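Local coordinates for mandelate racemase / muconate lactonizing enzyme family protein (Agrobacterium tumefaciens, PDB 4DXK), which belongs to the mandelate racemase subgroup of the enolase superfamily and probably acts as a metal-dependent lyase or racemase, at residues A[20-25]-A[88-93]; A[26-31]-A[95-100]. All coordinates share one frame; numbering follows the deposited sequence. Where two conformers were deposited one is given.

Interaction 1. Residues A[20-25]-A[88-93]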
loop_
_atom_site.group_PDB
_atom_site.type_symbol
_atom_site.label_atom_id
_atom_site.label_comp_id
_atom_site.label_asym_id
_atom_site.label_seq_id
_atom_site.Cartn_x
_atom_site.Cartn_y
_atom_site.Cartn_z
ATOM N N VAL A 20 17.731 -19.871 -38.009
ATOM C CA VAL A 20 18.986 -19.137 -37.968
ATOM C C VAL A 20 20.077 -20.148 -37.678
ATOM O O VAL A 20 20.014 -20.876 -36.676
ATOM C CB VAL A 20 18.957 -18.061 -36.863
ATOM C CG1 VAL A 20 20.322 -17.381 -36.721
ATOM C CG2 VAL A 20 17.874 -17.035 -37.142
ATOM N N LEU A 21 21.070 -20.208 -38.553
ATOM C CA LEU A 21 22.185 -21.141 -38.404
ATOM C C LEU A 21 23.460 -20.352 -38.168
ATOM O O LEU A 21 23.804 -19.449 -38.940
ATOM C CB LEU A 21 22.328 -22.053 -39.624
ATOM C CG LEU A 21 21.283 -23.166 -39.745
ATOM C CD1 LEU A 21 19.957 -22.638 -40.258
ATOM C CD2 LEU A 21 21.786 -24.292 -40.631
ATOM N N VAL A 22 24.138 -20.669 -37.077
ATOM C CA VAL A 22 25.346 -19.964 -36.684
ATOM C C VAL A 22 26.539 -20.871 -36.973
ATOM O O VAL A 22 26.720 -21.913 -36.328
ATOM C CB VAL A 22 25.300 -19.583 -35.190
ATOM C CG1 VAL A 22 26.583 -18.876 -34.784
ATOM C CG2 VAL A 22 24.100 -18.688 -34.902
ATOM N N HIS A 23 27.328 -20.496 -37.975
ATOM C CA HIS A 23 28.485 -21.287 -38.379
ATOM C C HIS A 23 29.721 -20.799 -37.630
ATOM O O HIS A 23 29.827 -19.612 -37.301
ATOM C CB HIS A 23 28.722 -21.151 -39.881
ATOM C CG HIS A 23 27.587 -21.636 -40.721
ATOM N ND1 HIS A 23 27.657 -22.796 -41.459
ATOM C CD2 HIS A 23 26.360 -21.115 -40.955
ATOM C CE1 HIS A 23 26.519 -22.972 -42.109
ATOM N NE2 HIS A 23 25.715 -21.964 -41.820
ATOM N N THR A 24 30.652 -21.713 -37.370
ATOM C CA THR A 24 31.880 -21.393 -36.650
ATOM C C THR A 24 33.108 -21.883 -37.399
ATOM O O THR A 24 33.023 -22.748 -38.280
ATOM C CB THR A 24 31.889 -22.025 -35.233
ATOM O OG1 THR A 24 31.844 -23.457 -35.333
ATOM C CG2 THR A 24 30.699 -21.535 -34.411
ATOM N N ASP A 25 34.265 -21.357 -37.018
ATOM C CA ASP A 25 35.504 -21.790 -37.648
ATOM C C ASP A 25 35.871 -23.237 -37.324
ATOM O O ASP A 25 36.699 -23.837 -38.015
ATOM C CB ASP A 25 36.672 -20.823 -37.385
ATOM C CG ASP A 25 36.894 -20.515 -35.912
ATOM O OD1 ASP A 25 36.313 -21.173 -35.025
ATOM O OD2 ASP A 25 37.697 -19.590 -35.650
ATOM N N ASP A 88 20.142 -17.009 -29.929
ATOM C CA ASP A 88 20.506 -17.573 -28.633
ATOM C C ASP A 88 20.335 -19.094 -28.603
ATOM O O ASP A 88 21.189 -19.817 -28.081
ATOM C CB ASP A 88 19.679 -16.912 -27.531
ATOM C CG ASP A 88 20.042 -17.416 -26.149
ATOM O OD1 ASP A 88 21.085 -16.978 -25.622
ATOM O OD2 ASP A 88 19.277 -18.248 -25.607
ATOM N N ILE A 89 19.239 -19.591 -29.164
ATOM C CA ILE A 89 19.008 -21.030 -29.224
ATOM C C ILE A 89 20.166 -21.710 -29.976
ATOM O O ILE A 89 20.691 -22.746 -29.552
ATOM C CB ILE A 89 17.627 -21.365 -29.851
ATOM C CG1 ILE A 89 16.501 -20.845 -28.952
ATOM C CG2 ILE A 89 17.486 -22.868 -30.065
ATOM C CD1 ILE A 89 15.143 -20.784 -29.635
ATOM N N ALA A 90 20.581 -21.110 -31.089
ATOM C CA ALA A 90 21.691 -21.651 -31.869
ATOM C C ALA A 90 22.985 -21.691 -31.049
ATOM O O ALA A 90 23.770 -22.635 -31.171
ATOM C CB ALA A 90 21.889 -20.842 -33.132
ATOM N N LEU A 91 23.209 -20.687 -30.202
ATOM C CA LEU A 91 24.393 -20.709 -29.341
ATOM C C LEU A 91 24.360 -21.866 -28.353
ATOM O O LEU A 91 25.376 -22.511 -28.110
ATOM C CB LEU A 91 24.580 -19.397 -28.576
ATOM C CG LEU A 91 24.794 -18.136 -29.408
ATOM C CD1 LEU A 91 25.019 -16.958 -28.472
ATOM C CD2 LEU A 91 25.950 -18.300 -30.391
ATOM N N TRP A 92 23.189 -22.138 -27.783
ATOM C CA TRP A 92 23.081 -23.270 -26.870
ATOM C C TRP A 92 23.344 -24.602 -27.592
ATOM O O TRP A 92 23.952 -25.514 -27.034
ATOM C CB TRP A 92 21.725 -23.244 -26.145
ATOM C CG TRP A 92 21.713 -22.252 -25.027
ATOM C CD1 TRP A 92 21.258 -20.966 -25.069
ATOM C CD2 TRP A 92 22.236 -22.455 -23.716
ATOM N NE1 TRP A 92 21.450 -20.363 -23.851
ATOM C CE2 TRP A 92 22.059 -21.254 -23.007
ATOM C CE3 TRP A 92 22.848 -23.538 -23.073
ATOM C CZ2 TRP A 92 22.468 -21.106 -21.684
ATOM C CZ3 TRP A 92 23.253 -23.389 -21.762
ATOM C CH2 TRP A 92 23.057 -22.182 -21.076
ATOM N N ASP A 93 22.883 -24.706 -28.836
ATOM C CA ASP A 93 23.160 -25.875 -29.672
ATOM C C ASP A 93 24.674 -26.026 -29.902
ATOM O O ASP A 93 25.213 -27.117 -29.730
ATOM C CB ASP A 93 22.399 -25.721 -30.990
ATOM C CG ASP A 93 22.349 -26.994 -31.816
ATOM O OD1 ASP A 93 22.278 -28.118 -31.255
ATOM O OD2 ASP A 93 22.365 -26.837 -33.058
#
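V22 and A90 mark where strand 20-24 passes over helix 88-93: the two axes come within 8.0 Å at a crossing angle of -45°, and the CA atoms of V22 and A90 stand 6.3 Å apart. That is close for a strand lying on a helix, and the small methyl of A90 is what the strand meets there. CB of A90 points at the strand and is touched by CG2 of V22 at 3.6 Å. V22 holds CG1 anti to its backbone N (chi1 179°), which places CG2 beside that N and on the A90 side of the strand. The same alanine methyl also lies 4.0 Å from O of V20, so it rests against backbone as well as side chain. The other branch, CG1, points across the helix toward L91, with CD2 4.5 Å away, a loose contact. CB of L91 points away from the strand, but the end of the side chain comes back nearer to it and also packs on I61 and L64 of helix 61-68. V22 is further enclosed by F87 and I94 of helix 79-99 and by I3 of the neighbouring strand 3-11. This is the helix-on-sheet packing of the N-terminal capping domain of the enolase superfamily, where a small antiparallel sheet lies against helices. Between these two segments methyl groups make most of the contact, O of V20 touching only carbon, with no polar bond to fix an angle; what joins them is a buried apolar interface, held by shape and by exclusion of water.

Interaction 2. Residues A[26-31]-A[95-100]; sequences EGITGL and FGKATN
I28 and K97 meet where the turn between strands 17-24 and 30-35, a beta hairpin of the N-terminal capping domain, lies against the last turns of helix 79-99. The apolar part belongs to I28. Its CG2, anti to the backbone N, touches CB of K97 at 3.7 Å and runs on to the methylene CD of the same lysine at 3.8 Å, the two side chains sliding past each other in opposite directions. The other branch is extended (chi2 179°) and carries CD1 across to A98, 4.0 Å from its CA, with the alanine CB just beyond. The polar part is made by the far end of the lysine. Stretched out beyond CG, K97 brings NZ to O of T29 at 2.8 Å, and the C=O...NZ angle of 162° places the ammonium almost straight ahead of the carbonyl. D93 and E379 each add a weak, long ion pair to NZ, so the charge has acidic neighbours besides the carbonyl. Within the helix, OG1 of T99 bonds back to O of F95, and N100, with positive phi, closes the end in a Schellman motif. F95 and T99 also pack on Q105 and Q101 of a second subunit, which sets this helix end beside a subunit interface. Water completes the polar group: one molecule accepts from N of T29 at 2.9 Å and from NZ of K97 at 3.0 Å, so the lysine reaches T29 twice, directly at its O and through the water at its N.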
loop_
_atom_site.group_PDB
_atom_site.type_symbol
_atom_site.label_atom_id
_atom_site.label_comp_id
_atom_site.label_asym_id
_atom_site.label_seq_id
_atom_site.Cartn_x
_atom_site.Cartn_y
_atom_site.Cartn_z
ATOM N N GLU A 26 35.241 -23.802 -36.303
ATOM C CA GLU A 26 35.462 -25.194 -35.929
ATOM C C GLU A 26 34.522 -26.127 -36.703
ATOM O O GLU A 26 34.614 -27.351 -36.596
ATOM C CB GLU A 26 35.262 -25.359 -34.419
ATOM C CG GLU A 26 35.695 -26.704 -33.848
ATOM C CD GLU A 26 35.963 -26.643 -32.357
ATOM O OE1 GLU A 26 35.740 -27.662 -31.669
ATOM O OE2 GLU A 26 36.410 -25.580 -31.880
ATOM N N GLY A 27 33.616 -25.547 -37.484
ATOM C CA GLY A 27 32.658 -26.334 -38.249
ATOM C C GLY A 27 31.454 -26.815 -37.457
ATOM O O GLY A 27 30.648 -27.611 -37.945
ATOM N N ILE A 28 31.327 -26.328 -36.225
ATOM C CA ILE A 28 30.142 -26.593 -35.420
ATOM C C ILE A 28 29.085 -25.561 -35.777
ATOM O O ILE A 28 29.297 -24.360 -35.590
ATOM C CB ILE A 28 30.439 -26.523 -33.921
ATOM C CG1 ILE A 28 31.522 -27.535 -33.546
ATOM C CG2 ILE A 28 29.168 -26.791 -33.116
ATOM C CD1 ILE A 28 31.894 -27.500 -32.065
ATOM N N THR A 29 27.956 -26.030 -36.292
ATOM C CA THR A 29 26.881 -25.135 -36.695
ATOM C C THR A 29 25.708 -25.253 -35.736
ATOM O O THR A 29 25.165 -26.341 -35.538
ATOM C CB THR A 29 26.394 -25.447 -38.115
ATOM O OG1 THR A 29 27.493 -25.319 -39.024
ATOM C CG2 THR A 29 25.295 -24.489 -38.542
ATOM N N GLY A 30 25.314 -24.137 -35.131
ATOM C CA GLY A 30 24.178 -24.134 -34.227
ATOM C C GLY A 30 22.898 -23.795 -34.962
ATOM O O GLY A 30 22.890 -22.952 -35.865
ATOM N N LEU A 31 21.812 -24.454 -34.566
ATOM C CA LEU A 31 20.501 -24.230 -35.162
ATOM C C LEU A 31 19.545 -23.564 -34.184
ATOM O O LEU A 31 19.368 -24.034 -33.055
ATOM C CB LEU A 31 19.917 -25.567 -35.624
ATOM C CG LEU A 31 18.491 -25.576 -36.179
ATOM C CD1 LEU A 31 18.356 -24.718 -37.428
ATOM C CD2 LEU A 31 18.069 -27.011 -36.461
ATOM N N PHE A 95 27.088 -24.838 -27.972
ATOM C CA PHE A 95 27.694 -25.137 -26.678
ATOM C C PHE A 95 27.520 -26.635 -26.369
ATOM O O PHE A 95 28.466 -27.303 -25.941
ATOM C CB PHE A 95 27.026 -24.224 -25.637
ATOM C CG PHE A 95 27.596 -24.296 -24.229
ATOM C CD1 PHE A 95 28.836 -24.844 -23.950
ATOM C CD2 PHE A 95 26.851 -23.768 -23.180
ATOM C CE1 PHE A 95 29.311 -24.876 -22.637
ATOM C CE2 PHE A 95 27.321 -23.805 -21.876
ATOM C CZ PHE A 95 28.550 -24.351 -21.613
ATOM N N GLY A 96 26.336 -27.179 -26.636
ATOM C CA GLY A 96 26.107 -28.603 -26.450
ATOM C C GLY A 96 26.985 -29.469 -27.338
ATOM O O GLY A 96 27.598 -30.442 -26.889
ATOM N N LYS A 97 27.068 -29.115 -28.611
ATOM C CA LYS A 97 27.937 -29.861 -29.513
ATOM C C LYS A 97 29.405 -29.773 -29.099
ATOM O O LYS A 97 30.137 -30.767 -29.193
ATOM C CB LYS A 97 27.754 -29.392 -30.949
ATOM C CG LYS A 97 26.399 -29.734 -31.504
ATOM C CD LYS A 97 26.275 -29.247 -32.934
ATOM C CE LYS A 97 24.862 -29.402 -33.435
ATOM N NZ LYS A 97 24.727 -29.025 -34.862
ATOM N N ALA A 98 29.849 -28.604 -28.650
ATOM C CA ALA A 98 31.249 -28.412 -28.259
ATOM C C ALA A 98 31.616 -29.250 -27.041
ATOM O O ALA A 98 32.775 -29.638 -26.869
ATOM C CB ALA A 98 31.528 -26.940 -27.982
ATOM N N THR A 99 30.634 -29.516 -26.187
ATOM C CA THR A 99 30.870 -30.244 -24.942
ATOM C C THR A 99 30.353 -31.673 -24.980
ATOM O O THR A 99 30.478 -32.395 -23.988
ATOM C CB THR A 99 30.209 -29.544 -23.742
ATOM O OG1 THR A 99 28.796 -29.401 -23.970
ATOM C CG2 THR A 99 30.836 -28.175 -23.511
ATOM N N ASN A 100 29.766 -32.069 -26.107
ATOM C CA ASN A 100 29.109 -33.367 -26.233
ATOM C C ASN A 100 28.034 -33.584 -25.164
ATOM O O ASN A 100 27.904 -34.683 -24.614
ATOM C CB ASN A 100 30.131 -34.508 -26.232
ATOM C CG ASN A 100 29.558 -35.793 -26.775
ATOM O OD1 ASN A 100 28.677 -35.778 -27.628
ATOM N ND2 ASN A 100 30.050 -36.919 -26.275
HETATM O O HOH W 1 27.361 -28.915 -36.346
#

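Overall arrangement
From the N terminus the chain runs along strand 17-24, turns through 25-29 and comes back on strand 30-35, the neighbouring strand of the antiparallel sheet; it then passes through helices 38-53 and 61-68 before helix 79-99 returns to both strands. Interaction 1 closes a loop of 62 residues and interaction 2 one of 63. The two loops cross instead of nesting, because their segments alternate along the chain. Their centres are 8 Å apart, and D93 links them directly, its OD2 accepting from N of L31. Together they tie one hairpin to successive turns of one helix, from buried core out to the surface.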